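Putative esterase (Sulfolobus solfataricus P2, PDB 2RAU) probably acts as a lipase or esterase of the alpha/beta-hydrolase clan and binds calcium ions. Local coordinates at residues 4-9 / 134-139; 63-68 / 266-271; 90-95 / 345-350; 233-236 / 240-243. All coordinates share one frame; numbering follows the deposited sequence. Where two conformers were deposited one is given.

The four contacts join different parts of what appears to be an alpha/beta-hydrolase fold. Contacts 1 and 3 both reach the main sheet, their centres about 23 Å apart and their nearest atoms about 7 Å. Contact 2 is buried, and Gln65 there comes within about 3 Å of an unidentified bound molecule that may mark a pocket. Contacts 2 and 4 touch directly: Phe266 CZ packs on Leu242 CB at 3.6 Å. Contact 4, about 46 Å from contact 1 between centres, lies on the other side of the chain's centre. The side chains of Phe241 in contact 4 and Phe136 in contact 1 are about 9 Å and 14 Å from a bound calcium ion.

Contact 1 of 4, residues 4-9 / 134-139; sequences EEWKIV and VSFIKR
Trp6 turns CG anti to its carbonyl carbon (chi1 -76°), while Phe136 carries CG anti to the backbone N (chi1 -179°), and these two torsions swing the rings into a T-shaped, edge-to-face pair. The pair ties the N-terminal part of the chain to helix 123-141, which flanks the large mixed sheet of an alpha/beta-hydrolase-like fold. The edge of Phe136 is directed at one face of the indole, over its five-membered ring; the two centroids are 4.7 Å apart. A plane-to-plane angle of 58° makes this a tilted T and not a perpendicular one. Phe136 CD2 leads the approach, reaching Trp6 CD1 at 3.4 Å. Its neighbour CE2 settles beside Trp6 CB at 3.9 Å, so the phenyl edge follows the side chain back toward its root. No hydrogen bond crosses this contact, and the evidence points to aromatic packing near the surface. Around it, Trp26 of strand 21-29 touches both rings, as does Leu40 of strand 37-45, which makes the pair part of a larger apolar cluster between helix and sheet. Next to CD1 in the five-membered ring, Trp6 NE1 meets Phe136 CB at 3.7 Å.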
# COMPACT_ATOMS: atom_id res chain seq x y z
N GLU A 4 14.40 -11.66 17.77
CA GLU A 4 13.62 -10.93 18.80
C GLU A 4 13.35 -9.38 18.61
O GLU A 4 12.24 -8.93 18.89
CB GLU A 4 14.24 -11.22 20.21
CG GLU A 4 13.86 -12.56 20.89
N GLU A 5 14.33 -8.61 18.12
CA GLU A 5 14.33 -7.14 18.26
C GLU A 5 14.33 -6.27 16.96
O GLU A 5 14.82 -6.69 15.91
CB GLU A 5 15.57 -6.77 19.10
CG GLU A 5 15.71 -5.32 19.57
N TRP A 6 13.84 -5.03 17.10
CA TRP A 6 13.84 -4.06 16.03
C TRP A 6 15.20 -3.45 16.09
O TRP A 6 15.66 -3.12 17.17
CB TRP A 6 12.81 -2.98 16.28
CG TRP A 6 11.45 -3.43 16.00
CD1 TRP A 6 10.50 -3.77 16.91
CD2 TRP A 6 10.85 -3.55 14.72
NE1 TRP A 6 9.35 -4.12 16.26
CE2 TRP A 6 9.53 -4.00 14.91
CE3 TRP A 6 11.31 -3.35 13.42
CZ2 TRP A 6 8.67 -4.25 13.85
CZ3 TRP A 6 10.46 -3.63 12.36
CH2 TRP A 6 9.15 -4.07 12.59
N LYS A 7 15.87 -3.38 14.97
CA LYS A 7 17.19 -2.79 14.87
C LYS A 7 17.15 -1.60 13.93
O LYS A 7 16.58 -1.68 12.84
CB LYS A 7 18.15 -3.82 14.34
CG LYS A 7 18.19 -5.01 15.28
CD LYS A 7 19.26 -5.97 14.92
CE LYS A 7 19.47 -7.00 16.03
NZ LYS A 7 20.45 -8.02 15.51
N ILE A 8 17.77 -0.50 14.33
CA ILE A 8 17.76 0.69 13.52
C ILE A 8 18.68 0.46 12.34
O ILE A 8 19.78 -0.05 12.49
CB ILE A 8 18.13 1.97 14.32
CG1 ILE A 8 17.91 3.23 13.48
CG2 ILE A 8 19.54 1.96 14.73
CD1 ILE A 8 16.60 3.92 13.69
N VAL A 9 18.19 0.79 11.15
CA VAL A 9 18.97 0.71 9.93
C VAL A 9 19.19 2.07 9.24
O VAL A 9 20.13 2.22 8.52
CB VAL A 9 18.39 -0.38 8.97
CG1 VAL A 9 18.45 -1.74 9.66
CG2 VAL A 9 17.03 -0.08 8.58
N VAL A 134 2.81 -2.29 15.38
CA VAL A 134 1.93 -1.53 16.26
C VAL A 134 2.48 -1.43 17.69
O VAL A 134 2.46 -0.37 18.29
CB VAL A 134 0.46 -2.11 16.26
CG1 VAL A 134 -0.38 -1.54 17.42
CG2 VAL A 134 -0.20 -1.91 14.86
N SER A 135 2.98 -2.54 18.21
CA SER A 135 3.57 -2.57 19.55
C SER A 135 4.76 -1.60 19.63
O SER A 135 4.90 -0.85 20.60
CB SER A 135 4.00 -4.00 19.89
OG SER A 135 2.89 -4.87 19.91
N PHE A 136 5.61 -1.62 18.62
CA PHE A 136 6.75 -0.72 18.55
C PHE A 136 6.31 0.75 18.51
O PHE A 136 6.88 1.66 19.19
CB PHE A 136 7.57 -1.01 17.29
CG PHE A 136 8.79 -0.15 17.14
CD1 PHE A 136 8.72 1.08 16.50
CD2 PHE A 136 9.98 -0.53 17.70
CE1 PHE A 136 9.84 1.91 16.40
CE2 PHE A 136 11.10 0.30 17.60
CZ PHE A 136 11.02 1.50 16.94
N ILE A 137 5.31 1.01 17.67
CA ILE A 137 4.76 2.36 17.52
C ILE A 137 4.22 2.92 18.82
O ILE A 137 4.37 4.11 19.09
CB ILE A 137 3.65 2.38 16.44
CG1 ILE A 137 4.26 2.17 15.06
CG2 ILE A 137 2.87 3.69 16.43
CD1 ILE A 137 3.23 2.14 13.90
N LYS A 138 3.52 2.09 19.58
CA LYS A 138 2.96 2.54 20.84
C LYS A 138 4.04 3.08 21.76
O LYS A 138 3.87 4.14 22.40
CB LYS A 138 2.18 1.42 21.53
CG LYS A 138 0.92 0.99 20.85
CD LYS A 138 0.19 0.04 21.80
CE LYS A 138 -1.07 -0.45 21.21
NZ LYS A 138 -1.98 -0.95 22.27
N ARG A 139 5.16 2.36 21.84
CA ARG A 139 6.26 2.78 22.65
C ARG A 139 7.01 3.97 22.05
O ARG A 139 7.38 4.91 22.78
CB ARG A 139 7.23 1.61 22.88
CG ARG A 139 8.31 1.97 23.89
CD ARG A 139 9.22 0.82 24.19
NE ARG A 139 10.07 1.15 25.33
CZ ARG A 139 11.34 0.79 25.47
NH1 ARG A 139 11.97 0.13 24.51
NH2 ARG A 139 11.99 1.13 26.56

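Contact 2 of 4, residues 63-68 / 266-271; sequences GEQLVT and FPILAS
Ser271 OG is gripped from two sides: it accepts a hydrogen bond from Gln65 NE2 at 2.8 Å and gives its own proton to Pro267 O, also at 2.8 Å. The contact joins helix 63-68, which follows strand 52-56 of the alpha/beta-hydrolase-like core, to the C-terminal end of helix 262-270, part of the long insertion between strands 170-176 and 297-302. The N-H of Gln65 points nearly straight at the oxygen (161°), which lies close to the plane of the amide. Ser271 can serve both partners because chi1 of 58° places OG between its backbone N and carbonyl carbon, turned back to the preceding helical turn. Gln65, in contrast, is stretched out beyond CG (chi2 180°) and so spans the gap between the helices. Its OE1 is bonded to Ser61 OG, and with both ends of the amide engaged its rotation is fixed. That side chain also lies about 3 Å from an unidentified bound molecule, which may mark a pocket. Ile268 O is likewise 2.8 Å from Gln65 NE2, but the N-H points poorly at it and no bond is counted. Replacing Gln65 with a leucine would probably leave Ser61 OG and Ser271 OG without their amide partner and the two segments without their hydrogen bond. The amide nitrogen also has an apolar neighbour, Ile268 CG2, 4.0 Å from Gln65 NE2.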
# COMPACT_ATOMS: atom_id res chain seq x y z
N GLY A 63 6.36 0.11 2.52
CA GLY A 63 6.52 1.35 3.23
C GLY A 63 7.53 2.23 2.53
O GLY A 63 7.35 3.44 2.47
N GLU A 64 8.61 1.62 2.02
CA GLU A 64 9.57 2.35 1.22
C GLU A 64 8.90 3.08 0.03
O GLU A 64 9.13 4.28 -0.18
CB GLU A 64 10.68 1.40 0.70
CG GLU A 64 11.77 2.18 -0.02
CD GLU A 64 12.89 1.37 -0.64
OE1 GLU A 64 12.88 0.15 -0.42
OE2 GLU A 64 13.77 1.98 -1.33
N GLN A 65 8.08 2.37 -0.73
CA GLN A 65 7.37 2.98 -1.82
C GLN A 65 6.55 4.16 -1.36
O GLN A 65 6.52 5.19 -2.04
CB GLN A 65 6.47 1.98 -2.53
CG GLN A 65 5.93 2.51 -3.85
CD GLN A 65 5.06 1.53 -4.55
OE1 GLN A 65 4.22 0.85 -3.95
NE2 GLN A 65 5.26 1.44 -5.86
N LEU A 66 5.90 4.01 -0.20
CA LEU A 66 5.02 5.04 0.35
C LEU A 66 5.70 6.28 0.84
O LEU A 66 5.06 7.33 0.98
CB LEU A 66 4.13 4.45 1.44
CG LEU A 66 2.76 3.94 1.03
CD1 LEU A 66 2.64 3.27 -0.34
CD2 LEU A 66 2.04 3.20 2.09
N VAL A 67 7.00 6.19 1.08
CA VAL A 67 7.79 7.33 1.53
C VAL A 67 8.61 7.90 0.38
O VAL A 67 8.55 9.07 0.11
CB VAL A 67 8.78 6.94 2.71
CG1 VAL A 67 9.62 8.16 3.22
CG2 VAL A 67 8.06 6.19 3.86
N THR A 68 9.40 7.06 -0.28
CA THR A 68 10.32 7.56 -1.27
C THR A 68 10.11 7.05 -2.71
O THR A 68 10.90 7.40 -3.60
CB THR A 68 11.80 7.33 -0.83
OG1 THR A 68 11.97 5.96 -0.50
CG2 THR A 68 12.21 8.20 0.39
N PHE A 266 4.03 6.11 -13.67
CA PHE A 266 5.14 5.21 -14.08
C PHE A 266 6.09 4.91 -12.90
O PHE A 266 6.53 3.75 -12.77
CB PHE A 266 5.86 5.73 -15.34
CG PHE A 266 5.03 5.59 -16.66
CD1 PHE A 266 3.67 5.24 -16.67
CD2 PHE A 266 5.61 5.93 -17.88
CE1 PHE A 266 2.95 5.19 -17.84
CE2 PHE A 266 4.89 5.87 -19.04
CZ PHE A 266 3.58 5.47 -19.03
N PRO A 267 6.46 5.95 -12.09
CA PRO A 267 7.28 5.65 -10.90
C PRO A 267 6.68 4.70 -9.89
O PRO A 267 7.44 3.94 -9.31
CB PRO A 267 7.63 7.02 -10.34
CG PRO A 267 7.55 7.93 -11.49
CD PRO A 267 6.35 7.41 -12.27
N ILE A 268 5.35 4.69 -9.76
CA ILE A 268 4.63 3.77 -8.86
C ILE A 268 4.78 2.37 -9.39
O ILE A 268 5.16 1.47 -8.68
CB ILE A 268 3.10 4.17 -8.64
CG1 ILE A 268 3.03 5.46 -7.81
CG2 ILE A 268 2.32 2.97 -8.02
CD1 ILE A 268 1.62 6.21 -7.76
N LEU A 269 4.46 2.17 -10.67
CA LEU A 269 4.56 0.84 -11.26
C LEU A 269 5.99 0.33 -11.16
O LEU A 269 6.22 -0.83 -10.84
CB LEU A 269 4.07 0.87 -12.70
CG LEU A 269 2.58 0.53 -12.93
CD1 LEU A 269 2.37 -0.94 -12.72
CD2 LEU A 269 1.60 1.37 -12.10
N ALA A 270 6.94 1.21 -11.44
CA ALA A 270 8.34 0.84 -11.47
C ALA A 270 8.86 0.37 -10.09
O ALA A 270 9.77 -0.46 -10.04
CB ALA A 270 9.18 1.99 -11.98
N SER A 271 8.35 0.95 -9.01
CA SER A 271 8.87 0.75 -7.68
C SER A 271 8.19 -0.33 -6.85
O SER A 271 8.52 -0.51 -5.68
CB SER A 271 8.89 2.09 -6.92
OG SER A 271 7.61 2.69 -6.82

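Contact 3 of 4, residues 90-95 / 345-350; sequences ARNGFN and VVLKWL
Asn92 sets its carboxamide against a leucine methyl, with CG only 3.5 Å from Leu347 CD2, and no hydrogen bond crosses the contact. The two side chains meet at about a right angle. The amide is nonetheless provided for, since ND2 is bonded to Tyr88 O one turn back in helix 85-91. Leu347 works as a fork: chi1 of -174° sends CG away from the backbone N, and of the two methyls beyond it CD2 takes the amide. The other, CD1, lies 3.7 Å from Asn92 CB and also reaches Phe94 CE1 at 3.8 Å. Leu350 completes the grip on the ring, because its CD1 sits over one face of Phe94, 4.2 Å from the centroid and 22° off the normal, a CH-pi contact. Leu350 CB supports the outer end of the ring, 3.8 Å from Phe94 CZ. An alanine in place of Phe94 would leave Leu350 CD1 without its ring face and is likely to open a gap beside the Leu347 and Leu350 methyls, between helix and strand. Between Asn92 and Phe94, Gly93 has a phi of 104°, where a CB would press on the carbonyl O of Asn92. With Gly93 N bonded to Ala90 O and Phe94 N to Leu89 O, this is a Schellman motif. It ends helix 85-91 and turns the chain into strand 94-100, and this turn packs on the C-terminal helix 338-353, a helix-on-sheet arrangement consistent with an alpha/beta-hydrolase fold.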
# COMPACT_ATOMS: atom_id res chain seq x y z
N ALA A 90 2.86 13.95 7.61
CA ALA A 90 4.06 14.31 8.39
C ALA A 90 4.30 15.83 8.36
O ALA A 90 4.64 16.43 9.38
CB ALA A 90 5.27 13.53 7.91
N ARG A 91 4.13 16.47 7.19
CA ARG A 91 4.30 17.93 7.10
C ARG A 91 3.31 18.67 7.95
O ARG A 91 3.57 19.76 8.41
CB ARG A 91 4.12 18.42 5.63
CG ARG A 91 5.35 18.25 4.79
CD ARG A 91 6.53 19.19 5.20
NE ARG A 91 6.24 20.58 4.93
CZ ARG A 91 6.28 21.15 3.73
NH1 ARG A 91 6.65 20.46 2.65
NH2 ARG A 91 5.97 22.42 3.60
N ASN A 92 2.16 18.05 8.16
CA ASN A 92 1.09 18.62 8.97
C ASN A 92 1.08 18.17 10.44
O ASN A 92 0.10 18.37 11.16
CB ASN A 92 -0.22 18.37 8.22
CG ASN A 92 -0.36 19.33 7.02
OD1 ASN A 92 -0.67 20.47 7.24
ND2 ASN A 92 -0.07 18.88 5.80
N GLY A 93 2.21 17.62 10.89
CA GLY A 93 2.52 17.43 12.29
C GLY A 93 2.40 16.05 12.89
O GLY A 93 2.67 15.87 14.07
N PHE A 94 2.01 15.07 12.08
CA PHE A 94 1.83 13.71 12.55
C PHE A 94 3.11 12.88 12.46
O PHE A 94 3.95 13.09 11.58
CB PHE A 94 0.72 12.99 11.79
CG PHE A 94 -0.66 13.43 12.18
CD1 PHE A 94 -1.25 14.53 11.57
CD2 PHE A 94 -1.37 12.74 13.15
CE1 PHE A 94 -2.50 14.94 11.96
CE2 PHE A 94 -2.62 13.13 13.53
CZ PHE A 94 -3.21 14.22 12.94
N ASN A 95 3.24 11.95 13.41
CA ASN A 95 4.20 10.87 13.31
C ASN A 95 3.50 9.86 12.39
O ASN A 95 2.44 9.33 12.73
CB ASN A 95 4.51 10.19 14.64
CG ASN A 95 5.32 11.05 15.60
OD1 ASN A 95 6.31 11.69 15.20
ND2 ASN A 95 4.89 11.07 16.86
N VAL A 345 -8.49 16.02 3.07
CA VAL A 345 -9.75 15.53 3.66
C VAL A 345 -9.43 14.56 4.80
O VAL A 345 -10.06 14.60 5.86
CB VAL A 345 -10.67 14.85 2.59
CG1 VAL A 345 -11.97 14.32 3.26
CG2 VAL A 345 -10.96 15.83 1.47
N VAL A 346 -8.42 13.69 4.62
CA VAL A 346 -7.96 12.84 5.70
C VAL A 346 -7.45 13.69 6.91
O VAL A 346 -7.82 13.45 8.06
CB VAL A 346 -6.86 11.84 5.25
CG1 VAL A 346 -6.25 11.14 6.51
CG2 VAL A 346 -7.38 10.82 4.23
N LEU A 347 -6.65 14.72 6.63
CA LEU A 347 -6.16 15.61 7.69
C LEU A 347 -7.31 16.26 8.45
O LEU A 347 -7.29 16.33 9.65
CB LEU A 347 -5.27 16.71 7.10
CG LEU A 347 -4.53 17.66 8.06
CD1 LEU A 347 -3.56 16.87 8.90
CD2 LEU A 347 -3.84 18.84 7.31
N LYS A 348 -8.31 16.74 7.73
CA LYS A 348 -9.43 17.41 8.35
C LYS A 348 -10.20 16.41 9.22
O LYS A 348 -10.64 16.75 10.33
CB LYS A 348 -10.33 18.02 7.28
CG LYS A 348 -11.55 18.69 7.82
CD LYS A 348 -12.38 19.27 6.67
N TRP A 349 -10.40 15.21 8.70
CA TRP A 349 -11.06 14.16 9.46
C TRP A 349 -10.29 13.86 10.75
O TRP A 349 -10.90 13.75 11.82
CB TRP A 349 -11.19 12.89 8.61
CG TRP A 349 -11.87 11.79 9.32
CD1 TRP A 349 -13.20 11.60 9.42
CD2 TRP A 349 -11.24 10.71 10.03
NE1 TRP A 349 -13.45 10.47 10.15
CE2 TRP A 349 -12.26 9.89 10.52
CE3 TRP A 349 -9.92 10.34 10.24
CZ2 TRP A 349 -12.00 8.73 11.27
CZ3 TRP A 349 -9.65 9.19 11.00
CH2 TRP A 349 -10.69 8.39 11.48
N LEU A 350 -8.96 13.70 10.65
CA LEU A 350 -8.13 13.50 11.84
C LEU A 350 -8.28 14.64 12.86
O LEU A 350 -8.30 14.39 14.06
CB LEU A 350 -6.65 13.32 11.49
CG LEU A 350 -6.26 12.04 10.79
CD1 LEU A 350 -4.87 12.16 10.12
CD2 LEU A 350 -6.37 10.84 11.76

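Contact 4 of 4, residues 233-236 / 240-243; sequences PKYK and DFLM
The loop that leads into helix 238-248 folds back on the start of that helix, and Tyr235 makes the main touch by laying its ring against the backbone of Phe241. Phe241 CA stands over one face of the phenol ring, 3.9 Å from its centroid and 16° off the normal, which defines a CH-pi contact. Lys234 CG lies over the opposite face, so the ring is held between its own neighbour and the helix. Phe241 adds its side chain: CB meets Tyr235 CD2 at 3.8 Å, and Tyr235 CE2 comes to the edge of the phenyl ring, in its plane, 3.9 Å from Phe241 CD1. The rings themselves are 5.9 Å apart between centroids with planes at 57°, an oblique arrangement. Phe241 CG lies anti to the backbone N (chi1 159°), which carries the phenyl group across the tyrosine at about a right angle, edge first. At the far end of Tyr235, OH is bonded to Asp244 OD2 in the next turn of the helix, fixing the ring along the helix surface. A water forms a second link, accepting from Lys236 N at 3.0 Å and donating to Asp240 OD2 at 2.8 Å. Lys236 CB also lies 3.6 Å from that carboxylate oxygen, though the end of the lysine leads away. Ring packing, the tyrosine hydroxyl's bond to Asp244 and a water bridge join loop and helix; no direct hydrogen bond or salt bridge links the two segments. The carboxylate of Asp240, in the first turn of its helix, probably gains from the partial positive charge there.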
# COMPACT_ATOMS: atom_id res chain seq x y z
N PRO A 233 0.41 -2.21 -31.51
CA PRO A 233 0.34 -1.28 -32.64
C PRO A 233 -0.96 -0.49 -32.77
O PRO A 233 -1.03 0.42 -33.57
CB PRO A 233 0.56 -2.20 -33.84
CG PRO A 233 0.06 -3.53 -33.38
CD PRO A 233 0.41 -3.62 -31.95
N LYS A 234 -1.96 -0.82 -31.97
CA LYS A 234 -3.14 0.02 -31.81
C LYS A 234 -2.81 1.45 -31.31
O LYS A 234 -3.55 2.39 -31.60
CB LYS A 234 -4.13 -0.69 -30.88
CG LYS A 234 -5.19 0.14 -30.26
CD LYS A 234 -5.96 -0.69 -29.23
N TYR A 235 -1.69 1.64 -30.61
CA TYR A 235 -1.37 2.93 -30.01
C TYR A 235 -0.24 3.59 -30.75
O TYR A 235 0.59 2.92 -31.35
CB TYR A 235 -0.97 2.75 -28.56
CG TYR A 235 -2.08 2.18 -27.73
CD1 TYR A 235 -3.04 2.98 -27.18
CD2 TYR A 235 -2.14 0.81 -27.50
CE1 TYR A 235 -4.06 2.43 -26.44
CE2 TYR A 235 -3.16 0.25 -26.76
CZ TYR A 235 -4.10 1.07 -26.22
OH TYR A 235 -5.08 0.54 -25.42
N LYS A 236 -0.19 4.91 -30.64
CA LYS A 236 0.82 5.70 -31.32
C LYS A 236 2.15 5.67 -30.59
O LYS A 236 3.18 5.90 -31.21
CB LYS A 236 0.34 7.17 -31.43
CG LYS A 236 1.15 8.08 -32.36
CD LYS A 236 0.80 7.86 -33.87
CE LYS A 236 -0.62 8.35 -34.18
NZ LYS A 236 -1.07 8.39 -35.61
N ASP A 240 1.42 6.05 -24.46
CA ASP A 240 -0.00 5.95 -24.75
C ASP A 240 -0.56 4.56 -24.37
O ASP A 240 -1.64 4.45 -23.77
CB ASP A 240 -0.26 6.17 -26.24
CG ASP A 240 -0.06 7.61 -26.72
OD1 ASP A 240 0.26 8.52 -25.91
OD2 ASP A 240 -0.22 7.80 -27.95
N PHE A 241 0.18 3.53 -24.77
CA PHE A 241 -0.14 2.13 -24.50
C PHE A 241 -0.18 1.85 -23.01
O PHE A 241 -1.19 1.31 -22.49
CB PHE A 241 0.87 1.26 -25.24
CG PHE A 241 1.01 -0.13 -24.71
CD1 PHE A 241 -0.00 -1.06 -24.88
CD2 PHE A 241 2.18 -0.53 -24.08
CE1 PHE A 241 0.17 -2.36 -24.44
CE2 PHE A 241 2.33 -1.81 -23.62
CZ PHE A 241 1.34 -2.72 -23.80
N LEU A 242 0.84 2.30 -22.27
CA LEU A 242 0.93 2.02 -20.85
C LEU A 242 -0.13 2.76 -20.09
O LEU A 242 -0.80 2.18 -19.23
CB LEU A 242 2.30 2.37 -20.28
CG LEU A 242 3.44 1.48 -20.80
CD1 LEU A 242 4.75 2.08 -20.37
CD2 LEU A 242 3.22 0.01 -20.35
N MSE A 243 -0.35 4.03 -20.41
CA MSE A 243 -1.41 4.81 -19.73
C MSE A 243 -2.80 4.26 -20.06
O MSE A 243 -3.66 4.21 -19.18
CB MSE A 243 -1.31 6.29 -20.06
CG MSE A 243 -0.09 6.96 -19.39
SE MSE A 243 -0.09 7.05 -17.47
CE MSE A 243 -1.37 8.45 -17.22
O HOH W 1 -2.31 6.36 -29.10